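Local atomic coordinates of glycosylation Associate Protein 1 (Streptococcus agalactiae serotype V, PDB entry 6OYC), a protein that probably acts in the accessory Sec system, forming the Gap123 complex with its partner proteins in the glycosylation and secretion of streptococcal adhesins. Residues A[4-18]-A[48-62]. Numbering follows the deposited sequence.
Sequences FIPSWYNENRTWYDN and SRLVVLNYMPNLRYY. With GOL (glycerol), chain I.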
# COMPACT_ATOMS: atom_id res chain seq x y z
N PHE A 4 -11.89 -11.79 6.38
CA PHE A 4 -11.53 -10.42 6.04
C PHE A 4 -11.73 -10.22 4.55
O PHE A 4 -11.28 -11.04 3.74
CB PHE A 4 -10.08 -10.11 6.41
CG PHE A 4 -9.85 -9.89 7.89
CD1 PHE A 4 -9.61 -10.97 8.75
CD2 PHE A 4 -9.87 -8.61 8.42
CE1 PHE A 4 -9.40 -10.76 10.10
CE2 PHE A 4 -9.65 -8.40 9.77
CZ PHE A 4 -9.41 -9.47 10.61
N ILE A 5 -12.41 -9.14 4.18
CA ILE A 5 -12.55 -8.82 2.76
C ILE A 5 -11.83 -7.50 2.52
O ILE A 5 -12.31 -6.45 2.98
CB ILE A 5 -14.02 -8.75 2.33
CG1 ILE A 5 -14.72 -10.09 2.63
CG2 ILE A 5 -14.11 -8.35 0.87
CD1 ILE A 5 -16.11 -10.17 2.10
N PRO A 6 -10.69 -7.50 1.82
CA PRO A 6 -9.92 -6.26 1.61
C PRO A 6 -10.47 -5.44 0.45
O PRO A 6 -11.34 -5.88 -0.30
CB PRO A 6 -8.51 -6.79 1.28
CG PRO A 6 -8.79 -8.06 0.52
CD PRO A 6 -10.06 -8.66 1.15
N SER A 7 -9.91 -4.24 0.31
CA SER A 7 -10.16 -3.36 -0.83
C SER A 7 -8.82 -3.08 -1.50
O SER A 7 -8.26 -1.98 -1.35
CB SER A 7 -10.85 -2.04 -0.42
OG SER A 7 -12.19 -2.30 -0.05
N TRP A 8 -8.27 -4.08 -2.17
CA TRP A 8 -6.96 -3.91 -2.78
C TRP A 8 -7.12 -3.84 -4.28
O TRP A 8 -6.43 -4.55 -5.03
CB TRP A 8 -6.02 -5.05 -2.39
CG TRP A 8 -5.76 -5.16 -0.93
CD1 TRP A 8 -5.89 -4.17 0.01
CD2 TRP A 8 -5.34 -6.32 -0.23
NE1 TRP A 8 -5.57 -4.65 1.27
CE2 TRP A 8 -5.21 -5.97 1.14
CE3 TRP A 8 -5.04 -7.64 -0.62
CZ2 TRP A 8 -4.82 -6.88 2.11
CZ3 TRP A 8 -4.63 -8.54 0.35
CH2 TRP A 8 -4.54 -8.16 1.70
N TYR A 9 -8.06 -3.01 -4.71
CA TYR A 9 -8.55 -2.93 -6.07
C TYR A 9 -7.65 -2.04 -6.91
O TYR A 9 -6.78 -1.31 -6.41
CB TYR A 9 -9.98 -2.40 -6.06
CG TYR A 9 -10.92 -3.32 -5.35
CD1 TYR A 9 -10.99 -4.67 -5.72
CD2 TYR A 9 -11.71 -2.88 -4.29
CE1 TYR A 9 -11.83 -5.54 -5.09
CE2 TYR A 9 -12.57 -3.77 -3.64
CZ TYR A 9 -12.62 -5.10 -4.05
OH TYR A 9 -13.45 -6.02 -3.44
N ASN A 10 -7.88 -2.09 -8.22
CA ASN A 10 -7.22 -1.21 -9.18
C ASN A 10 -8.13 -0.02 -9.43
O ASN A 10 -9.31 -0.19 -9.73
CB ASN A 10 -6.93 -1.97 -10.48
CG ASN A 10 -6.26 -1.10 -11.56
OD1 ASN A 10 -6.63 0.05 -11.78
ND2 ASN A 10 -5.29 -1.69 -12.25
N GLU A 11 -7.57 1.18 -9.28
CA GLU A 11 -8.32 2.43 -9.40
C GLU A 11 -9.05 2.54 -10.74
O GLU A 11 -10.15 3.09 -10.81
CB GLU A 11 -7.38 3.62 -9.24
CG GLU A 11 -7.81 4.65 -8.24
CD GLU A 11 -6.77 5.74 -8.07
OE1 GLU A 11 -5.93 5.94 -8.98
OE2 GLU A 11 -6.80 6.40 -7.02
N ASN A 12 -8.42 2.09 -11.82
CA ASN A 12 -8.97 2.31 -13.15
C ASN A 12 -9.67 1.09 -13.71
O ASN A 12 -10.24 1.17 -14.80
CB ASN A 12 -7.85 2.77 -14.08
CG ASN A 12 -7.19 4.03 -13.57
OD1 ASN A 12 -7.89 5.01 -13.28
ND2 ASN A 12 -5.87 4.01 -13.39
N ARG A 13 -9.69 -0.01 -12.97
CA ARG A 13 -10.31 -1.25 -13.42
C ARG A 13 -10.49 -2.11 -12.17
O ARG A 13 -9.60 -2.90 -11.81
CB ARG A 13 -9.43 -1.92 -14.49
CG ARG A 13 -10.05 -3.08 -15.25
CD ARG A 13 -9.01 -3.74 -16.18
NE ARG A 13 -9.36 -5.13 -16.49
CZ ARG A 13 -8.60 -5.96 -17.21
NH1 ARG A 13 -7.44 -5.53 -17.69
NH2 ARG A 13 -8.98 -7.23 -17.41
N THR A 14 -11.63 -1.93 -11.49
CA THR A 14 -11.79 -2.32 -10.10
C THR A 14 -11.28 -3.72 -9.82
O THR A 14 -10.52 -3.94 -8.87
CB THR A 14 -13.27 -2.22 -9.69
OG1 THR A 14 -13.70 -0.87 -9.81
CG2 THR A 14 -13.49 -2.68 -8.23
N TRP A 15 -11.72 -4.70 -10.61
CA TRP A 15 -11.52 -6.10 -10.26
C TRP A 15 -10.21 -6.65 -10.77
O TRP A 15 -9.99 -7.87 -10.69
CB TRP A 15 -12.72 -6.92 -10.77
CG TRP A 15 -14.03 -6.26 -10.37
CD1 TRP A 15 -14.87 -5.54 -11.19
CD2 TRP A 15 -14.61 -6.20 -9.06
NE1 TRP A 15 -15.93 -5.05 -10.47
CE2 TRP A 15 -15.80 -5.44 -9.16
CE3 TRP A 15 -14.24 -6.72 -7.81
CZ2 TRP A 15 -16.61 -5.17 -8.05
CZ3 TRP A 15 -15.05 -6.46 -6.71
CH2 TRP A 15 -16.22 -5.69 -6.84
N TYR A 16 -9.32 -5.79 -11.26
CA TYR A 16 -8.07 -6.19 -11.89
C TYR A 16 -6.91 -6.15 -10.88
O TYR A 16 -7.08 -5.86 -9.70
CB TYR A 16 -7.80 -5.29 -13.11
CG TYR A 16 -6.73 -5.80 -14.06
CD1 TYR A 16 -6.86 -7.05 -14.67
CD2 TYR A 16 -5.59 -5.05 -14.33
CE1 TYR A 16 -5.89 -7.54 -15.53
CE2 TYR A 16 -4.62 -5.53 -15.20
CZ TYR A 16 -4.79 -6.77 -15.80
OH TYR A 16 -3.84 -7.27 -16.64
N ASP A 17 -5.71 -6.47 -11.38
CA ASP A 17 -4.48 -6.49 -10.59
C ASP A 17 -4.16 -5.09 -10.08
O ASP A 17 -4.21 -4.11 -10.83
CB ASP A 17 -3.34 -7.03 -11.47
CG ASP A 17 -2.01 -7.30 -10.72
OD1 ASP A 17 -1.94 -7.23 -9.46
OD2 ASP A 17 -1.01 -7.61 -11.42
N ASN A 18 -3.82 -4.98 -8.79
CA ASN A 18 -3.38 -3.69 -8.24
C ASN A 18 -1.87 -3.50 -8.34
O ASN A 18 -1.36 -2.47 -7.89
CB ASN A 18 -3.82 -3.54 -6.78
CG ASN A 18 -3.04 -4.44 -5.81
OD1 ASN A 18 -2.43 -5.42 -6.22
ND2 ASN A 18 -3.06 -4.09 -4.52
N SER A 48 -8.60 -16.75 11.26
CA SER A 48 -9.09 -15.80 10.27
C SER A 48 -8.61 -16.20 8.88
O SER A 48 -7.65 -16.96 8.72
CB SER A 48 -8.65 -14.37 10.59
OG SER A 48 -7.26 -14.30 10.67
N ARG A 49 -9.30 -15.67 7.88
CA ARG A 49 -8.97 -15.95 6.49
C ARG A 49 -9.26 -14.71 5.67
O ARG A 49 -10.19 -13.95 5.96
CB ARG A 49 -9.75 -17.15 5.95
CG ARG A 49 -9.55 -17.40 4.48
CD ARG A 49 -9.70 -18.87 4.15
NE ARG A 49 -11.07 -19.29 4.28
CZ ARG A 49 -11.49 -20.31 5.02
NH1 ARG A 49 -10.63 -21.05 5.71
NH2 ARG A 49 -12.79 -20.57 5.06
N LEU A 50 -8.45 -14.50 4.63
CA LEU A 50 -8.63 -13.40 3.70
C LEU A 50 -9.46 -13.86 2.51
O LEU A 50 -9.30 -14.98 2.02
CB LEU A 50 -7.26 -12.91 3.24
CG LEU A 50 -7.12 -11.57 2.52
CD1 LEU A 50 -7.21 -10.40 3.47
CD2 LEU A 50 -5.78 -11.57 1.78
N VAL A 51 -10.38 -13.01 2.06
CA VAL A 51 -11.28 -13.33 0.96
C VAL A 51 -11.07 -12.26 -0.10
O VAL A 51 -11.56 -11.13 0.04
CB VAL A 51 -12.76 -13.39 1.40
CG1 VAL A 51 -13.65 -13.71 0.22
CG2 VAL A 51 -12.97 -14.41 2.55
N VAL A 52 -10.35 -12.61 -1.17
CA VAL A 52 -9.85 -11.64 -2.15
C VAL A 52 -10.73 -11.72 -3.38
O VAL A 52 -10.81 -12.77 -4.03
CB VAL A 52 -8.38 -11.92 -2.50
CG1 VAL A 52 -7.89 -10.96 -3.60
CG2 VAL A 52 -7.52 -11.79 -1.25
N LEU A 53 -11.36 -10.60 -3.73
CA LEU A 53 -12.36 -10.63 -4.79
C LEU A 53 -11.80 -10.28 -6.16
O LEU A 53 -12.36 -10.72 -7.16
CB LEU A 53 -13.51 -9.69 -4.46
CG LEU A 53 -14.34 -10.02 -3.22
CD1 LEU A 53 -15.53 -9.05 -3.11
CD2 LEU A 53 -14.84 -11.44 -3.24
N ASN A 54 -10.73 -9.49 -6.23
CA ASN A 54 -10.20 -9.05 -7.51
C ASN A 54 -9.04 -9.94 -7.95
O ASN A 54 -8.51 -10.74 -7.19
CB ASN A 54 -9.74 -7.59 -7.45
CG ASN A 54 -8.65 -7.36 -6.41
OD1 ASN A 54 -8.79 -7.75 -5.26
ND2 ASN A 54 -7.57 -6.73 -6.83
N TYR A 55 -8.67 -9.78 -9.22
CA TYR A 55 -7.57 -10.53 -9.82
C TYR A 55 -6.23 -10.11 -9.20
O TYR A 55 -5.85 -8.93 -9.26
CB TYR A 55 -7.60 -10.26 -11.33
CG TYR A 55 -6.56 -10.96 -12.19
CD1 TYR A 55 -6.40 -12.34 -12.15
CD2 TYR A 55 -5.75 -10.22 -13.04
CE1 TYR A 55 -5.47 -12.97 -12.95
CE2 TYR A 55 -4.83 -10.83 -13.85
CZ TYR A 55 -4.68 -12.20 -13.79
OH TYR A 55 -3.76 -12.82 -14.59
N MET A 56 -5.51 -11.05 -8.60
CA MET A 56 -4.27 -10.72 -7.88
C MET A 56 -3.17 -11.74 -8.17
O MET A 56 -2.77 -12.53 -7.31
CB MET A 56 -4.55 -10.64 -6.37
CG MET A 56 -5.33 -9.39 -5.97
SD MET A 56 -4.23 -7.97 -6.06
CE MET A 56 -3.60 -7.96 -4.38
N PRO A 57 -2.62 -11.73 -9.39
CA PRO A 57 -1.56 -12.71 -9.73
C PRO A 57 -0.30 -12.58 -8.88
O PRO A 57 0.49 -13.53 -8.80
CB PRO A 57 -1.27 -12.41 -11.21
CG PRO A 57 -1.74 -10.99 -11.41
CD PRO A 57 -2.92 -10.82 -10.51
N ASN A 58 -0.10 -11.44 -8.21
CA ASN A 58 1.05 -11.23 -7.35
C ASN A 58 0.69 -11.29 -5.88
O ASN A 58 1.37 -10.69 -5.04
CB ASN A 58 1.71 -9.88 -7.66
CG ASN A 58 3.20 -9.97 -7.59
OD1 ASN A 58 3.80 -10.89 -8.16
ND2 ASN A 58 3.82 -9.04 -6.85
N LEU A 59 -0.38 -12.04 -5.54
CA LEU A 59 -0.94 -11.97 -4.20
C LEU A 59 0.03 -12.52 -3.15
O LEU A 59 0.10 -11.99 -2.04
CB LEU A 59 -2.26 -12.74 -4.16
CG LEU A 59 -2.98 -12.84 -2.82
CD1 LEU A 59 -3.22 -11.47 -2.22
CD2 LEU A 59 -4.32 -13.59 -2.99
N ARG A 60 0.78 -13.57 -3.49
CA ARG A 60 1.60 -14.19 -2.46
C ARG A 60 2.77 -13.29 -2.06
O ARG A 60 3.07 -13.16 -0.87
CB ARG A 60 2.05 -15.58 -2.92
CG ARG A 60 0.95 -16.69 -2.75
CD ARG A 60 0.64 -17.44 -4.06
NE ARG A 60 0.37 -16.53 -5.16
CZ ARG A 60 -0.84 -16.08 -5.49
NH1 ARG A 60 -1.92 -16.48 -4.81
NH2 ARG A 60 -0.97 -15.23 -6.50
N TYR A 61 3.41 -12.63 -3.03
CA TYR A 61 4.41 -11.63 -2.66
C TYR A 61 3.76 -10.49 -1.91
O TYR A 61 4.33 -9.98 -0.94
CB TYR A 61 5.16 -11.09 -3.89
CG TYR A 61 6.26 -12.02 -4.31
CD1 TYR A 61 7.25 -12.42 -3.41
CD2 TYR A 61 6.30 -12.54 -5.61
CE1 TYR A 61 8.26 -13.29 -3.79
CE2 TYR A 61 7.30 -13.41 -5.99
CZ TYR A 61 8.27 -13.79 -5.08
OH TYR A 61 9.25 -14.64 -5.47
N TYR A 62 2.57 -10.07 -2.34
CA TYR A 62 1.91 -8.98 -1.64
C TYR A 62 1.72 -9.32 -0.17
O TYR A 62 2.10 -8.53 0.71
CB TYR A 62 0.57 -8.66 -2.32
CG TYR A 62 -0.09 -7.38 -1.82
CD1 TYR A 62 -0.96 -7.41 -0.73
CD2 TYR A 62 0.12 -6.16 -2.46
CE1 TYR A 62 -1.60 -6.25 -0.27
CE2 TYR A 62 -0.50 -4.99 -2.01
CZ TYR A 62 -1.37 -5.04 -0.92
OH TYR A 62 -2.00 -3.90 -0.46
C1 GOL I . -5.06 -0.62 -0.68
O1 GOL I . -4.39 0.27 0.13
C2 GOL I . -4.21 -0.73 -1.99
O2 GOL I . -3.22 -1.74 -1.92
C3 GOL I . -5.25 -0.93 -3.17
O3 GOL I . -4.66 -1.82 -4.10
O HOH W 1 -9.25 -6.80 -2.74
O HOH W 2 -11.67 -8.02 -2.19
O HOH W 3 -1.46 -9.08 -7.59
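The amide of N54 has three hydrogen-bonding partners, one of them weak. Its ND2 gives a nearly straight bond to Y16 O (3.0 Å, 172° at the hydrogen), with that oxygen lying in the amide plane, and a weak, bent one to W8 O. Its OD1 accepts from a water 2.7 Å away that itself accepts from W8 N. A chi1 of 60° sets CG over the backbone, flanked by N and C, and the amide turns into the loop that follows strand 2-5, tying its two limbs, W8 and Y16, together. CB of N54 meanwhile rests against the ring edge of Y9, 3.6 Å from CD1, the ring and amide planes lying 70° apart. The neighbouring backbone adds a bond from Y55 N to W15 O, almost straight at the hydrogen although the donor sits above the carbonyl plane. A second water joins P6 O and L53 N to the hydroxyl of Y9, which also hydrogen-bonds to H238 ND1.

Further along, W8 is sandwiched: CE1 of Y62 lies 3.6 Å above the centre of one face and CB of P6 over the opposite one. L50 CD2 approaches the far end of the indole, 3.5 Å from W8 CZ3. A glycerol, probably from crystallisation, hydrogen-bonds to Y9 O and to the hydroxyl of Y62.

Strands 2-5 and 48-52 are parallel neighbours in the seven-stranded sheet, where F4 N donates to R49 O and V51 N to F4 O (2.7 Å). Such a parallel sheet, with loops leaving the C-terminal strand ends, accords with a Rossmann-like domain of the GT-B clan. Two adjacent strand-end loops are thus held together beside an aromatic core, the carbonyls of W8, W15, Y16 and P6 receiving bonds from the N54 amide, Y55 N and waters.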